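Local coordinates for Rab GDP-dissociation inhibitor (Saccharomyces cerevisiae, PDB 2BCG), which keeps Rab GTPases such as SEC4 in the GDP-bound form by blocking release of GDP, and extracts GDP-bound YPT7 from vacuolar membranes, at residues F90-G95 and L220-S225; F112-G117 and Y229-Y234; E155-Y160 and P214-I219. All blocks are in the same frame, centred on the assembly; numbering follows the deposited sequence.

Contact 1. Residues F90-G95 and L220-S225. With GER (geran-8-yl geran), chain D.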
loop_
_atom_site.group_PDB
_atom_site.type_symbol
_atom_site.label_atom_id
_atom_site.label_comp_id
_atom_site.label_asym_id
_atom_site.label_seq_id
_atom_site.Cartn_x
_atom_site.Cartn_y
_atom_site.Cartn_z
ATOM N N PHE A 90 -6.510 -6.203 -5.931
ATOM C CA PHE A 90 -6.326 -5.110 -6.867
ATOM C C PHE A 90 -7.093 -3.848 -6.447
ATOM O O PHE A 90 -7.967 -3.897 -5.575
ATOM C CB PHE A 90 -6.772 -5.549 -8.249
ATOM C CG PHE A 90 -5.899 -6.647 -8.843
ATOM C CD1 PHE A 90 -6.447 -7.866 -9.269
ATOM C CD2 PHE A 90 -4.528 -6.457 -8.988
ATOM C CE1 PHE A 90 -5.623 -8.860 -9.839
ATOM C CE2 PHE A 90 -3.712 -7.461 -9.535
ATOM C CZ PHE A 90 -4.270 -8.656 -9.977
ATOM N N LEU A 91 -6.788 -2.713 -7.080
ATOM C CA LEU A 91 -7.597 -1.486 -6.874
ATOM C C LEU A 91 -8.520 -1.248 -8.090
ATOM O O LEU A 91 -8.034 -1.206 -9.207
ATOM C CB LEU A 91 -6.679 -0.256 -6.757
ATOM C CG LEU A 91 -5.926 -0.059 -5.425
ATOM C CD1 LEU A 91 -4.731 -1.022 -5.337
ATOM C CD2 LEU A 91 -5.473 1.384 -5.256
ATOM N N MET A 92 -9.826 -1.092 -7.868
ATOM C CA MET A 92 -10.665 -0.593 -8.963
ATOM C C MET A 92 -10.210 0.826 -9.338
ATOM O O MET A 92 -10.089 1.716 -8.472
ATOM C CB MET A 92 -12.143 -0.545 -8.554
ATOM C CG MET A 92 -12.806 -1.887 -8.482
ATOM S SD MET A 92 -13.154 -2.491 -10.161
ATOM C CE MET A 92 -14.850 -3.020 -10.071
ATOM N N ALA A 93 -9.981 1.051 -10.624
ATOM C CA ALA A 93 -9.469 2.337 -11.082
ATOM C C ALA A 93 -10.354 3.536 -10.722
ATOM O O ALA A 93 -9.815 4.621 -10.551
ATOM C CB ALA A 93 -9.188 2.305 -12.565
ATOM N N ASN A 94 -11.677 3.351 -10.590
ATOM C CA ASN A 94 -12.570 4.457 -10.175
ATOM C C ASN A 94 -13.153 4.211 -8.802
ATOM O O ASN A 94 -14.194 4.789 -8.419
ATOM C CB ASN A 94 -13.692 4.701 -11.219
ATOM C CG ASN A 94 -14.360 6.078 -11.064
ATOM O OD1 ASN A 94 -15.596 6.179 -11.021
ATOM N ND2 ASN A 94 -13.544 7.127 -10.943
ATOM N N GLY A 95 -12.484 3.344 -8.042
ATOM C CA GLY A 95 -12.941 3.013 -6.705
ATOM C C GLY A 95 -12.657 4.069 -5.643
ATOM O O GLY A 95 -11.953 5.053 -5.876
ATOM N N LEU A 220 -21.840 -0.384 -12.773
ATOM C CA LEU A 220 -21.397 0.954 -13.132
ATOM C C LEU A 220 -19.931 1.234 -12.736
ATOM O O LEU A 220 -19.168 1.752 -13.567
ATOM C CB LEU A 220 -22.319 1.996 -12.507
ATOM C CG LEU A 220 -22.120 3.456 -12.905
ATOM C CD1 LEU A 220 -22.299 3.719 -14.399
ATOM C CD2 LEU A 220 -23.102 4.264 -12.056
ATOM N N LEU A 221 -19.569 0.872 -11.497
ATOM C CA LEU A 221 -18.168 1.004 -10.999
ATOM C C LEU A 221 -17.195 0.263 -11.919
ATOM O O LEU A 221 -16.147 0.794 -12.269
ATOM C CB LEU A 221 -18.027 0.505 -9.559
ATOM C CG LEU A 221 -16.601 0.498 -8.965
ATOM C CD1 LEU A 221 -15.963 1.896 -8.960
ATOM C CD2 LEU A 221 -16.567 -0.122 -7.602
ATOM N N TYR A 222 -17.543 -0.957 -12.321
ATOM C CA TYR A 222 -16.678 -1.716 -13.225
ATOM C C TYR A 222 -16.497 -0.998 -14.554
ATOM O O TYR A 222 -15.368 -0.850 -15.046
ATOM C CB TYR A 222 -17.264 -3.114 -13.470
ATOM C CG TYR A 222 -16.382 -4.046 -14.281
ATOM C CD1 TYR A 222 -16.325 -3.935 -15.681
ATOM C CD2 TYR A 222 -15.621 -5.040 -13.645
ATOM C CE1 TYR A 222 -15.511 -4.791 -16.445
ATOM C CE2 TYR A 222 -14.797 -5.909 -14.387
ATOM C CZ TYR A 222 -14.756 -5.777 -15.787
ATOM O OH TYR A 222 -13.928 -6.610 -16.517
ATOM N N CYS A 223 -17.611 -0.579 -15.166
ATOM C CA CYS A 223 -17.549 0.096 -16.459
ATOM C C CYS A 223 -16.797 1.424 -16.372
ATOM O O CYS A 223 -15.960 1.716 -17.219
ATOM C CB CYS A 223 -18.950 0.329 -17.024
ATOM S SG CYS A 223 -19.826 -1.213 -17.376
ATOM N N GLN A 224 -17.063 2.206 -15.328
ATOM C CA GLN A 224 -16.302 3.448 -15.126
ATOM C C GLN A 224 -14.802 3.167 -14.931
ATOM O O GLN A 224 -13.956 3.901 -15.422
ATOM C CB GLN A 224 -16.838 4.224 -13.929
ATOM C CG GLN A 224 -18.257 4.763 -14.104
ATOM C CD GLN A 224 -18.803 5.308 -12.809
ATOM O OE1 GLN A 224 -18.388 4.897 -11.719
ATOM N NE2 GLN A 224 -19.756 6.237 -12.915
ATOM N N SER A 225 -14.487 2.117 -14.191
ATOM C CA SER A 225 -13.083 1.779 -13.955
ATOM C C SER A 225 -12.332 1.329 -15.204
ATOM O O SER A 225 -11.201 1.745 -15.419
ATOM C CB SER A 225 -12.975 0.699 -12.864
ATOM O OG SER A 225 -13.442 1.185 -11.616
HETATM C C1 GER D . -20.049 3.965 -18.541
HETATM C C2 GER D . -19.965 2.794 -19.552
HETATM C C3 GER D . -20.895 1.746 -19.650
HETATM C C4 GER D . -22.128 1.642 -18.737
HETATM C C5 GER D . -20.659 0.646 -20.697
HETATM C C6 GER D . -21.595 0.745 -21.911
HETATM C C7 GER D . -21.171 -0.097 -22.945
HETATM C C8 GER D . -21.893 -0.584 -24.042
HETATM C C9 GER D . -23.367 -0.202 -24.259
HETATM C C10 GER D . -21.182 -1.496 -25.061
HETATM C C11 GER D . -21.564 -2.982 -24.938
HETATM C C12 GER D . -21.182 -3.682 -26.084
HETATM C C13 GER D . -21.360 -5.029 -26.402
HETATM C C14 GER D . -22.048 -6.010 -25.455
HETATM C C15 GER D . -20.843 -5.549 -27.743
HETATM C C16 GER D . -21.938 -5.501 -28.798
HETATM C C17 GER D . -21.566 -6.216 -29.926
HETATM C C18 GER D . -22.416 -6.908 -30.782
HETATM C C19 GER D . -23.936 -6.929 -30.519
HETATM C C20 GER D . -21.819 -7.648 -31.996
#
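The side chain of Ser-225 has OG anti to its carbonyl carbon (chi1 -65°), which places the hydroxyl between its own helix and the backbone N-H of Asn-94. Asn-94 N donates to Ser-225 OG at 3.0 Å, with an N-H...O angle of 153°. The same hydroxyl gives its proton to Leu-221 O, one turn back, at 2.8 Å. That carbonyl also accepts from Ser-225 N, and the two donors reach it from opposite faces of its plane. Met-92 is bent at chi2 and chi3 (-132°), and chi3 sets its methyl CE 3.9 Å from Tyr-222 CA. CE also meets Leu-221 CG and Tyr-222 CB. Leu-221 CD1 packs on the backbone of Asn-94, 3.4 Å from its O. Ala-93 CB rests 3.5 Å from Ser-225 O. Cys-223 faces one of two bound geranylgeranyl groups, with CB 3.6 Å from GER C3. One helix thus meets the turn on one flank and the lipid on another. The arrangement joins a type I beta turn, Met-92 to Gly-95, closed by the hydrogen bond from Gly-95 N to Met-92 O, to helix 212-229. Gly-95 is the N-cap of helix 96-104, and helix 212-229 is a wall of the lipid pocket.

Contact 2. Residues F112-G117 and Y229-Y234; sequences FKQVSG and YGKSPY
Ser-232 and Val-115 meet through a short hydrogen bond: Ser-232 OG donates to Val-115 O at 2.7 Å. The serine OG sits between its backbone N and carbonyl carbon (chi1 80°). There it also accepts from Tyr-234 N, two residues on, at 3.0 Å. One hydroxyl therefore closes its own turn and grips the other segment. Beside it, Val-115 N donates to Tyr-234 O at 3.0 Å in a nearly straight bond (177°), with the donor above the carbonyl plane. The valine CG2, anti to its carbonyl carbon, packs on Tyr-234 CB at 3.8 Å. The tyrosine ring has Pro-233 CG over the centre of one face, and its OH bonds to Gln-331.

Gln-114 reaches across with an extended chain. Its NE2 makes a weak bond to Tyr-229 O at 3.1 Å, and the amide group lies against Tyr-229 CB. NE2 also donates to a water near Ser-232 O and Tyr-234 O. The extended chain of Lys-231 runs by this amide, with CG 3.7 Å from Gln-114 NE2. Its NZ donates to a second water, which in turn donates to Gln-114 O. Gly-230 has positive phi and leads the chain out of helix 212-229.

Phe-112 to Gln-114 belong to the region that interacts with YPT1, and Phe-112 makes backbone hydrogen bonds to the other protein chain. The Ser-232 hydroxyl forms an ST turn, which leads into the middle strand of the antiparallel sheet 91-92, 234-237 and 112-114.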
loop_
_atom_site.group_PDB
_atom_site.type_symbol
_atom_site.label_atom_id
_atom_site.label_comp_id
_atom_site.label_asym_id
_atom_site.label_seq_id
_atom_site.Cartn_x
_atom_site.Cartn_y
_atom_site.Cartn_z
ATOM N N PHE A 112 1.558 3.391 -9.269
ATOM C CA PHE A 112 0.604 2.357 -9.724
ATOM C C PHE A 112 0.789 2.023 -11.166
ATOM O O PHE A 112 1.071 2.925 -11.952
ATOM C CB PHE A 112 -0.835 2.809 -9.482
ATOM C CG PHE A 112 -1.130 3.039 -8.016
ATOM C CD1 PHE A 112 -0.869 4.274 -7.420
ATOM C CD2 PHE A 112 -1.642 2.023 -7.231
ATOM C CE1 PHE A 112 -1.122 4.500 -6.090
ATOM C CE2 PHE A 112 -1.875 2.242 -5.877
ATOM C CZ PHE A 112 -1.611 3.481 -5.318
ATOM N N LYS A 113 0.599 0.747 -11.513
ATOM C CA LYS A 113 0.522 0.337 -12.923
ATOM C C LYS A 113 -0.828 -0.341 -13.171
ATOM O O LYS A 113 -1.417 -0.924 -12.282
ATOM C CB LYS A 113 1.607 -0.688 -13.323
ATOM C CG LYS A 113 3.008 -0.236 -13.300
ATOM C CD LYS A 113 3.820 -1.170 -14.170
ATOM C CE LYS A 113 5.118 -0.481 -14.534
ATOM N NZ LYS A 113 6.191 -1.480 -14.790
ATOM N N GLN A 114 -1.306 -0.275 -14.409
ATOM C CA GLN A 114 -2.509 -1.015 -14.785
ATOM C C GLN A 114 -2.276 -2.511 -14.767
ATOM O O GLN A 114 -1.227 -2.997 -15.186
ATOM C CB GLN A 114 -2.933 -0.647 -16.199
ATOM C CG GLN A 114 -3.377 0.783 -16.335
ATOM C CD GLN A 114 -3.901 1.054 -17.736
ATOM O OE1 GLN A 114 -3.232 1.690 -18.564
ATOM N NE2 GLN A 114 -5.078 0.534 -18.021
ATOM N N VAL A 115 -3.298 -3.240 -14.365
ATOM C CA VAL A 115 -3.287 -4.706 -14.541
ATOM C C VAL A 115 -3.723 -4.988 -15.999
ATOM O O VAL A 115 -4.640 -4.336 -16.509
ATOM C CB VAL A 115 -4.255 -5.330 -13.495
ATOM C CG1 VAL A 115 -4.510 -6.817 -13.765
ATOM C CG2 VAL A 115 -3.716 -5.094 -12.051
ATOM N N SER A 116 -3.057 -5.929 -16.663
ATOM C CA SER A 116 -3.263 -6.121 -18.130
ATOM C C SER A 116 -4.648 -6.576 -18.555
ATOM O O SER A 116 -5.118 -6.256 -19.678
ATOM C CB SER A 116 -2.232 -7.097 -18.695
ATOM O OG SER A 116 -0.950 -6.731 -18.249
ATOM N N GLY A 117 -5.324 -7.305 -17.699
ATOM C CA GLY A 117 -6.653 -7.793 -18.078
ATOM C C GLY A 117 -7.278 -8.623 -17.002
ATOM O O GLY A 117 -6.599 -8.980 -16.031
ATOM N N TYR A 229 -8.738 3.988 -17.947
ATOM C CA TYR A 229 -7.432 3.802 -18.616
ATOM C C TYR A 229 -7.375 2.626 -19.609
ATOM O O TYR A 229 -6.330 2.371 -20.222
ATOM C CB TYR A 229 -6.290 3.645 -17.595
ATOM C CG TYR A 229 -6.325 4.588 -16.410
ATOM C CD1 TYR A 229 -5.913 5.920 -16.524
ATOM C CD2 TYR A 229 -6.727 4.122 -15.157
ATOM C CE1 TYR A 229 -5.948 6.785 -15.414
ATOM C CE2 TYR A 229 -6.767 4.960 -14.058
ATOM C CZ TYR A 229 -6.372 6.280 -14.177
ATOM O OH TYR A 229 -6.416 7.078 -13.043
ATOM N N GLY A 230 -8.503 1.931 -19.775
ATOM C CA GLY A 230 -8.573 0.765 -20.650
ATOM C C GLY A 230 -8.001 -0.467 -19.977
ATOM O O GLY A 230 -7.761 -0.467 -18.749
ATOM N N LYS A 231 -7.835 -1.508 -20.786
ATOM C CA LYS A 231 -7.154 -2.781 -20.457
ATOM C C LYS A 231 -7.895 -3.655 -19.466
ATOM O O LYS A 231 -8.082 -4.863 -19.703
ATOM C CB LYS A 231 -5.730 -2.569 -19.946
ATOM C CG LYS A 231 -4.781 -1.871 -20.876
ATOM C CD LYS A 231 -3.359 -2.030 -20.348
ATOM C CE LYS A 231 -2.383 -1.127 -21.086
ATOM N NZ LYS A 231 -1.090 -1.034 -20.330
ATOM N N SER A 232 -8.243 -3.067 -18.319
ATOM C CA SER A 232 -8.925 -3.792 -17.263
ATOM C C SER A 232 -9.454 -2.752 -16.274
ATOM O O SER A 232 -9.095 -1.577 -16.331
ATOM C CB SER A 232 -7.957 -4.738 -16.519
ATOM O OG SER A 232 -7.193 -3.979 -15.579
ATOM N N PRO A 233 -10.278 -3.201 -15.336
ATOM C CA PRO A 233 -10.710 -2.224 -14.334
ATOM C C PRO A 233 -9.708 -1.935 -13.199
ATOM O O PRO A 233 -10.038 -1.157 -12.299
ATOM C CB PRO A 233 -11.952 -2.883 -13.765
ATOM C CG PRO A 233 -11.656 -4.347 -13.875
ATOM C CD PRO A 233 -10.878 -4.528 -15.116
ATOM N N TYR A 234 -8.512 -2.531 -13.245
ATOM C CA TYR A 234 -7.646 -2.575 -12.051
ATOM C C TYR A 234 -6.326 -1.878 -12.151
ATOM O O TYR A 234 -5.667 -1.906 -13.207
ATOM C CB TYR A 234 -7.316 -4.026 -11.707
ATOM C CG TYR A 234 -8.500 -4.926 -11.508
ATOM C CD1 TYR A 234 -9.450 -4.634 -10.534
ATOM C CD2 TYR A 234 -8.609 -6.125 -12.201
ATOM C CE1 TYR A 234 -10.539 -5.462 -10.325
ATOM C CE2 TYR A 234 -9.691 -6.970 -11.995
ATOM C CZ TYR A 234 -10.654 -6.648 -11.042
ATOM O OH TYR A 234 -11.712 -7.509 -10.821
HETATM O O HOH W 1 -6.376 -0.510 -15.678
HETATM O O HOH W 2 -1.046 -3.468 -18.334
#

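Contact 3. Residues E155-Y160 and P214-I219; sequences EWISSY and PSFERI. With GER (geran-8-yl geran), chain D.
Phe-216 reaches from helix 214-219 into a group formed by Trp-156, Ile-157 and Tyr-160. Its CG is anti to the backbone N (chi1 -178°), which starts the ring toward the other helix. The ring meets Trp-156 edge-to-face. The phenyl edge points at the face of the indole six-membered ring, with centroids 5.2 Å apart and planes at 77°. Phe-216 CE2 lies over that face, offset toward the rim, and Phe-216 CD2 comes 3.6 Å from Trp-156 CH2. Ile-157 CD1 touches the same CD2 atom of Phe-216, also at 3.6 Å. At the far end, Phe-216 CZ meets Tyr-160 CB at 3.5 Å. The Tyr-160 and Phe-216 rings meet obliquely. Ile-219 CG2 adds a methyl contact to Ile-157 CD1 at 3.9 Å. No hydrogen bond crosses between the segments. An alanine in place of Phe-216 would probably open a gap between the helices and leave the Trp-156 face and Ile-157 CD1 without their aromatic partner.

Further out, other groups hold these side chains. His-168 stacks on Tyr-160, whose OH bonds to Glu-162. Trp-156 also meets the ring of Phe-185. On another side of helix 155-159 lies a bound geranylgeranyl group. Ile-157 CG2 is 3.7 Å from GER C4, while Glu-155 CG is 3.7 Å from GER C9. Ile-157 thus has one branch on the lipid and the other on Phe-216. The short segments cross at -91°, with axes 10.7 Å apart. This is an aromatic cluster joining two crossed helices of the helical, lipid-binding part of RabGDI, beside the geranylgeranyl pocket, whose wall Ile-157 helps to form.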
loop_
_atom_site.group_PDB
_atom_site.type_symbol
_atom_site.label_atom_id
_atom_site.label_comp_id
_atom_site.label_asym_id
_atom_site.label_seq_id
_atom_site.Cartn_x
_atom_site.Cartn_y
_atom_site.Cartn_z
ATOM N N GLU A 155 -26.562 -0.063 -22.016
ATOM C CA GLU A 155 -27.023 1.278 -22.404
ATOM C C GLU A 155 -27.942 1.882 -21.335
ATOM O O GLU A 155 -27.940 3.096 -21.113
ATOM C CB GLU A 155 -27.725 1.243 -23.770
ATOM C CG GLU A 155 -26.763 1.137 -24.970
ATOM C CD GLU A 155 -27.483 0.834 -26.287
ATOM O OE1 GLU A 155 -28.647 0.351 -26.252
ATOM O OE2 GLU A 155 -26.884 1.071 -27.359
ATOM N N TRP A 156 -28.713 1.028 -20.676
ATOM C CA TRP A 156 -29.557 1.445 -19.564
ATOM C C TRP A 156 -28.710 1.808 -18.336
ATOM O O TRP A 156 -28.973 2.833 -17.689
ATOM C CB TRP A 156 -30.597 0.367 -19.256
ATOM C CG TRP A 156 -31.317 0.535 -17.960
ATOM C CD1 TRP A 156 -32.349 1.394 -17.696
ATOM C CD2 TRP A 156 -31.090 -0.201 -16.756
ATOM N NE1 TRP A 156 -32.765 1.248 -16.396
ATOM C CE2 TRP A 156 -32.012 0.273 -15.793
ATOM C CE3 TRP A 156 -30.191 -1.213 -16.390
ATOM C CZ2 TRP A 156 -32.057 -0.224 -14.490
ATOM C CZ3 TRP A 156 -30.232 -1.708 -15.089
ATOM C CH2 TRP A 156 -31.161 -1.211 -14.153
ATOM N N ILE A 157 -27.694 0.991 -18.033
ATOM C CA ILE A 157 -26.702 1.298 -16.985
ATOM C C ILE A 157 -26.124 2.708 -17.190
ATOM O O ILE A 157 -26.042 3.491 -16.245
ATOM C CB ILE A 157 -25.512 0.264 -16.936
ATOM C CG1 ILE A 157 -25.986 -1.160 -16.597
ATOM C CG2 ILE A 157 -24.396 0.734 -15.959
ATOM C CD1 ILE A 157 -26.204 -1.461 -15.125
ATOM N N SER A 158 -25.734 3.016 -18.425
ATOM C CA SER A 158 -25.116 4.301 -18.754
ATOM C C SER A 158 -26.098 5.486 -18.694
ATOM O O SER A 158 -25.716 6.593 -18.299
ATOM C CB SER A 158 -24.463 4.232 -20.135
ATOM O OG SER A 158 -23.596 5.340 -20.338
ATOM N N SER A 159 -27.354 5.235 -19.068
ATOM C CA SER A 159 -28.368 6.288 -19.216
ATOM C C SER A 159 -29.211 6.540 -17.984
ATOM O O SER A 159 -29.980 7.509 -17.937
ATOM C CB SER A 159 -29.297 5.961 -20.380
ATOM O OG SER A 159 -28.612 6.150 -21.598
ATOM N N TYR A 160 -29.098 5.663 -16.998
ATOM C CA TYR A 160 -29.910 5.791 -15.806
ATOM C C TYR A 160 -29.450 6.990 -14.980
ATOM O O TYR A 160 -28.280 7.089 -14.591
ATOM C CB TYR A 160 -29.879 4.496 -14.997
ATOM C CG TYR A 160 -30.667 4.527 -13.705
ATOM C CD1 TYR A 160 -31.913 3.917 -13.613
ATOM C CD2 TYR A 160 -30.149 5.150 -12.569
ATOM C CE1 TYR A 160 -32.633 3.932 -12.423
ATOM C CE2 TYR A 160 -30.858 5.180 -11.382
ATOM C CZ TYR A 160 -32.099 4.571 -11.316
ATOM O OH TYR A 160 -32.790 4.596 -10.129
ATOM N N PRO A 214 -27.288 -2.322 -5.361
ATOM C CA PRO A 214 -25.851 -2.656 -5.168
ATOM C C PRO A 214 -25.207 -3.282 -6.397
ATOM O O PRO A 214 -24.083 -2.942 -6.719
ATOM C CB PRO A 214 -25.843 -3.666 -4.021
ATOM C CG PRO A 214 -27.267 -4.048 -3.807
ATOM C CD PRO A 214 -28.136 -2.978 -4.354
ATOM N N SER A 215 -25.913 -4.198 -7.058
ATOM C CA SER A 215 -25.434 -4.747 -8.336
ATOM C C SER A 215 -25.294 -3.667 -9.414
ATOM O O SER A 215 -24.294 -3.644 -10.136
ATOM C CB SER A 215 -26.346 -5.887 -8.836
ATOM O OG SER A 215 -26.379 -6.966 -7.924
ATOM N N PHE A 216 -26.289 -2.780 -9.532
ATOM C CA PHE A 216 -26.247 -1.682 -10.491
ATOM C C PHE A 216 -24.999 -0.825 -10.261
ATOM O O PHE A 216 -24.258 -0.505 -11.202
ATOM C CB PHE A 216 -27.512 -0.802 -10.357
ATOM C CG PHE A 216 -27.566 0.336 -11.346
ATOM C CD1 PHE A 216 -26.965 1.565 -11.055
ATOM C CD2 PHE A 216 -28.220 0.183 -12.573
ATOM C CE1 PHE A 216 -27.005 2.612 -11.983
ATOM C CE2 PHE A 216 -28.263 1.231 -13.501
ATOM C CZ PHE A 216 -27.654 2.437 -13.205
ATOM N N GLU A 217 -24.805 -0.420 -9.005
ATOM C CA GLU A 217 -23.625 0.376 -8.652
ATOM C C GLU A 217 -22.294 -0.347 -8.915
ATOM O O GLU A 217 -21.358 0.285 -9.409
ATOM C CB GLU A 217 -23.714 0.971 -7.232
ATOM C CG GLU A 217 -23.666 -0.008 -6.050
ATOM C CD GLU A 217 -24.120 0.604 -4.697
ATOM O OE1 GLU A 217 -24.418 1.816 -4.636
ATOM O OE2 GLU A 217 -24.155 -0.132 -3.678
ATOM N N ARG A 218 -22.204 -1.645 -8.599
ATOM C CA ARG A 218 -20.976 -2.426 -8.881
ATOM C C ARG A 218 -20.689 -2.515 -10.387
ATOM O O ARG A 218 -19.543 -2.378 -10.805
ATOM C CB ARG A 218 -21.024 -3.835 -8.278
ATOM C CG ARG A 218 -20.938 -3.965 -6.745
ATOM C CD ARG A 218 -21.107 -5.442 -6.433
ATOM N NE ARG A 218 -20.860 -5.831 -5.053
ATOM C CZ ARG A 218 -20.061 -6.824 -4.663
ATOM N NH1 ARG A 218 -19.409 -7.577 -5.552
ATOM N NH2 ARG A 218 -19.923 -7.079 -3.364
ATOM N N ILE A 219 -21.723 -2.748 -11.201
ATOM C CA ILE A 219 -21.564 -2.809 -12.638
ATOM C C ILE A 219 -21.162 -1.452 -13.211
ATOM O O ILE A 219 -20.263 -1.356 -14.042
ATOM C CB ILE A 219 -22.870 -3.332 -13.308
ATOM C CG1 ILE A 219 -23.157 -4.762 -12.829
ATOM C CG2 ILE A 219 -22.763 -3.236 -14.841
ATOM C CD1 ILE A 219 -24.612 -5.181 -13.027
HETATM C C1 GER D . -20.049 3.965 -18.541
HETATM C C2 GER D . -19.965 2.794 -19.552
HETATM C C3 GER D . -20.895 1.746 -19.650
HETATM C C4 GER D . -22.128 1.642 -18.737
HETATM C C5 GER D . -20.659 0.646 -20.697
HETATM C C6 GER D . -21.595 0.745 -21.911
HETATM C C7 GER D . -21.171 -0.097 -22.945
HETATM C C8 GER D . -21.893 -0.584 -24.042
HETATM C C9 GER D . -23.367 -0.202 -24.259
HETATM C C10 GER D . -21.182 -1.496 -25.061
HETATM C C11 GER D . -21.564 -2.982 -24.938
HETATM C C12 GER D . -21.182 -3.682 -26.084
HETATM C C13 GER D . -21.360 -5.029 -26.402
HETATM C C14 GER D . -22.048 -6.010 -25.455
HETATM C C15 GER D . -20.843 -5.549 -27.743
HETATM C C16 GER D . -21.938 -5.501 -28.798
HETATM C C17 GER D . -21.566 -6.216 -29.926
HETATM C C18 GER D . -22.416 -6.908 -30.782
HETATM C C19 GER D . -23.936 -6.929 -30.519
HETATM C C20 GER D . -21.819 -7.648 -31.996
#

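In the fold
Contacts 1 and 3 are buried and share helix 212-229. Contact 2 follows the end of that helix and is only partly buried, with waters and the other protein chain nearby. Contact 3 is purely apolar and aromatic between helices. Contact 1 mixes packing with a serine hydrogen bond to a turn. Contact 2 relies most on polar bonds. Contacts 1 and 2 reach the same three-stranded sheet and touch, for example where Phe-90 CD2 packs on Val-115 CG2 at 3.4 Å. Contacts 1 and 3 meet through Leu-220 and Ile-157, and both touch the lipid. Contacts 2 and 3 do not touch; their nearest atoms are about 8 Å apart.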